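Local atomic coordinates of putative cathepsin d (PDB entry 5N7Q), a protein that probably cleaves proteins as a pepsin-like aspartic endopeptidase of the tick Ixodes ricinus. Residues Y53-H58 with L116-D122. Residues are numbered along the deposited sequence; the frame is centred on the assembly and turned at random.
Sequences YCLHHH and LLEAPFD
In the N-terminal lobe of this pepsin-like fold, the end of helix 52-55 and the chain that leaves the helix at His-56 and runs extended through His-57 and His-58 pack against the end of helix 114-117 and the loop leading into strand 123-126. CA atoms approach to 5.9 Å at Tyr-53/Leu-117 and 5.7 Å at His-57/Asp-122. Leu-116, whose side chain packs on the bound pepstatin, turns its carbonyl to a water held between the segments: Leu-116 O and Phe-121 O each accept a hydrogen bond from it (both 2.9 Å), and Tyr-53 OH donates one to it (2.8 Å). Leu-117 CD2 meets Tyr-53 CB at 3.8 Å; the tyrosine is a t rotamer directed at this segment. Glu-118 leaves the helical conformation, and Ala-119 O then accepts a hydrogen bond from His-57 NE2 (2.8 Å). His-57, chi1 m, also donates from ND1 to Tyr-53 O (2.8 Å), fixing the ring on its own segment. Asp-122, chi1 m, closes the contact with both carboxylate oxygens: OD1 accepts from His-58 N and OD2 from His-58 ND1, each at 2.9 Å, while OD2 also takes Gln-32 N of strand 29-36. Polar bonds thus dominate: with both ring nitrogens donating to backbone carbonyls, His-57 is probably an imidazolium bridging the segments.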
loop_
_atom_site.group_PDB
_atom_site.type_symbol
_atom_site.label_atom_id
_atom_site.label_comp_id
_atom_site.label_asym_id
_atom_site.label_seq_id
_atom_site.Cartn_x
_atom_site.Cartn_y
_atom_site.Cartn_z
ATOM N N TYR A 53 -23.172 -3.917 -0.381
ATOM C CA TYR A 53 -21.879 -3.237 -0.390
ATOM C C TYR A 53 -22.024 -1.794 -0.855
ATOM O O TYR A 53 -21.602 -0.839 -0.181
ATOM C CB TYR A 53 -20.897 -3.987 -1.294
ATOM C CG TYR A 53 -19.663 -3.174 -1.594
ATOM C CD1 TYR A 53 -18.684 -2.940 -0.625
ATOM C CD2 TYR A 53 -19.480 -2.587 -2.840
ATOM C CE1 TYR A 53 -17.572 -2.158 -0.903
ATOM C CE2 TYR A 53 -18.375 -1.807 -3.115
ATOM C CZ TYR A 53 -17.411 -1.595 -2.161
ATOM O OH TYR A 53 -16.319 -0.826 -2.483
ATOM N N CYS A 54 -22.665 -1.614 -1.996
ATOM C CA CYS A 54 -22.760 -0.275 -2.584
ATOM C C CYS A 54 -23.623 0.651 -1.736
ATOM O O CYS A 54 -23.278 1.819 -1.547
ATOM C CB CYS A 54 -23.259 -0.348 -4.019
ATOM S SG CYS A 54 -22.047 -1.143 -5.081
ATOM N N LEU A 55 -24.692 0.116 -1.152
ATOM C CA LEU A 55 -25.591 0.957 -0.358
ATOM C C LEU A 55 -24.997 1.413 0.960
ATOM O O LEU A 55 -25.499 2.383 1.547
ATOM C CB LEU A 55 -26.930 0.263 -0.152
ATOM C CG LEU A 55 -27.748 0.108 -1.444
ATOM C CD1 LEU A 55 -29.103 -0.448 -1.064
ATOM C CD2 LEU A 55 -27.915 1.388 -2.268
ATOM N N HIS A 56 -23.919 0.753 1.399
ATOM C CA HIS A 56 -23.208 1.156 2.618
ATOM C C HIS A 56 -21.851 1.782 2.358
ATOM O O HIS A 56 -21.016 1.856 3.260
ATOM C CB HIS A 56 -23.114 -0.027 3.570
ATOM C CG HIS A 56 -24.446 -0.427 4.091
ATOM N ND1 HIS A 56 -25.226 -1.372 3.473
ATOM C CD2 HIS A 56 -25.184 0.071 5.111
ATOM C CE1 HIS A 56 -26.379 -1.467 4.112
ATOM N NE2 HIS A 56 -26.374 -0.602 5.106
ATOM N N HIS A 57 -21.638 2.259 1.134
ATOM C CA HIS A 57 -20.444 3.029 0.795
ATOM C C HIS A 57 -20.849 4.249 0.010
ATOM O O HIS A 57 -22.019 4.360 -0.408
ATOM C CB HIS A 57 -19.428 2.164 0.033
ATOM C CG HIS A 57 -18.747 1.166 0.909
ATOM N ND1 HIS A 57 -19.277 -0.078 1.182
ATOM C CD2 HIS A 57 -17.612 1.262 1.641
ATOM C CE1 HIS A 57 -18.479 -0.712 2.019
ATOM N NE2 HIS A 57 -17.475 0.088 2.329
ATOM N N HIS A 58 -19.940 5.207 -0.143
ATOM C CA HIS A 58 -20.207 6.347 -1.019
ATOM C C HIS A 58 -20.147 5.923 -2.482
ATOM O O HIS A 58 -19.256 5.176 -2.896
ATOM C CB HIS A 58 -19.281 7.510 -0.723
ATOM C CG HIS A 58 -19.252 7.877 0.719
ATOM N ND1 HIS A 58 -18.138 7.673 1.502
ATOM C CD2 HIS A 58 -20.218 8.336 1.546
ATOM C CE1 HIS A 58 -18.407 8.028 2.746
ATOM N NE2 HIS A 58 -19.662 8.439 2.798
ATOM N N LEU A 116 -12.459 -5.763 1.192
ATOM C CA LEU A 116 -13.052 -4.657 0.446
ATOM C C LEU A 116 -14.503 -4.415 0.878
ATOM O O LEU A 116 -14.934 -3.265 1.072
ATOM C CB LEU A 116 -12.994 -4.941 -1.062
ATOM C CG LEU A 116 -11.587 -5.101 -1.644
ATOM C CD1 LEU A 116 -11.611 -5.313 -3.149
ATOM C CD2 LEU A 116 -10.659 -3.937 -1.281
ATOM N N LEU A 117 -15.254 -5.505 1.054
ATOM C CA LEU A 117 -16.699 -5.400 1.300
ATOM C C LEU A 117 -17.051 -4.707 2.600
ATOM O O LEU A 117 -18.041 -3.978 2.666
ATOM C CB LEU A 117 -17.348 -6.769 1.265
ATOM C CG LEU A 117 -17.361 -7.455 -0.106
ATOM C CD1 LEU A 117 -17.712 -8.920 0.022
ATOM C CD2 LEU A 117 -18.314 -6.778 -1.071
ATOM N N GLU A 118 -16.207 -4.889 3.608
ATOM C CA GLU A 118 -16.448 -4.279 4.904
ATOM C C GLU A 118 -15.481 -3.154 5.224
ATOM O O GLU A 118 -15.390 -2.715 6.371
ATOM C CB GLU A 118 -16.427 -5.374 5.967
ATOM C CG GLU A 118 -17.579 -6.371 5.819
ATOM C CD GLU A 118 -18.973 -5.718 5.742
ATOM O OE1 GLU A 118 -19.220 -4.631 6.329
ATOM O OE2 GLU A 118 -19.846 -6.302 5.081
ATOM N N ALA A 119 -14.797 -2.638 4.204
ATOM C CA ALA A 119 -13.785 -1.600 4.379
ATOM C C ALA A 119 -14.416 -0.255 4.745
ATOM O O ALA A 119 -15.563 0.027 4.373
ATOM C CB ALA A 119 -12.945 -1.447 3.124
ATOM N N PRO A 120 -13.646 0.587 5.460
ATOM C CA PRO A 120 -14.059 1.951 5.770
ATOM C C PRO A 120 -13.882 2.876 4.564
ATOM O O PRO A 120 -14.437 3.985 4.528
ATOM C CB PRO A 120 -13.091 2.350 6.888
ATOM C CG PRO A 120 -11.864 1.576 6.604
ATOM C CD PRO A 120 -12.337 0.259 6.076
ATOM N N PHE A 121 -13.113 2.421 3.592
ATOM C CA PHE A 121 -12.896 3.163 2.356
ATOM C C PHE A 121 -13.866 2.670 1.276
ATOM O O PHE A 121 -14.400 1.552 1.359
ATOM C CB PHE A 121 -11.445 3.063 1.899
ATOM C CG PHE A 121 -10.913 1.657 1.839
ATOM C CD1 PHE A 121 -11.153 0.867 0.739
ATOM C CD2 PHE A 121 -10.193 1.114 2.915
ATOM C CE1 PHE A 121 -10.671 -0.432 0.657
ATOM C CE2 PHE A 121 -9.709 -0.189 2.844
ATOM C CZ PHE A 121 -9.949 -0.969 1.710
ATOM N N ASP A 122 -14.062 3.528 0.290
ATOM C CA ASP A 122 -14.974 3.251 -0.836
ATOM C C ASP A 122 -14.291 2.611 -2.002
ATOM O O ASP A 122 -14.938 1.920 -2.779
ATOM C CB ASP A 122 -15.638 4.535 -1.286
ATOM C CG ASP A 122 -16.298 5.268 -0.129
ATOM O OD1 ASP A 122 -17.144 4.660 0.564
ATOM O OD2 ASP A 122 -15.887 6.407 0.181
HETATM O O HOH W 1 -14.484 -0.779 -0.395
#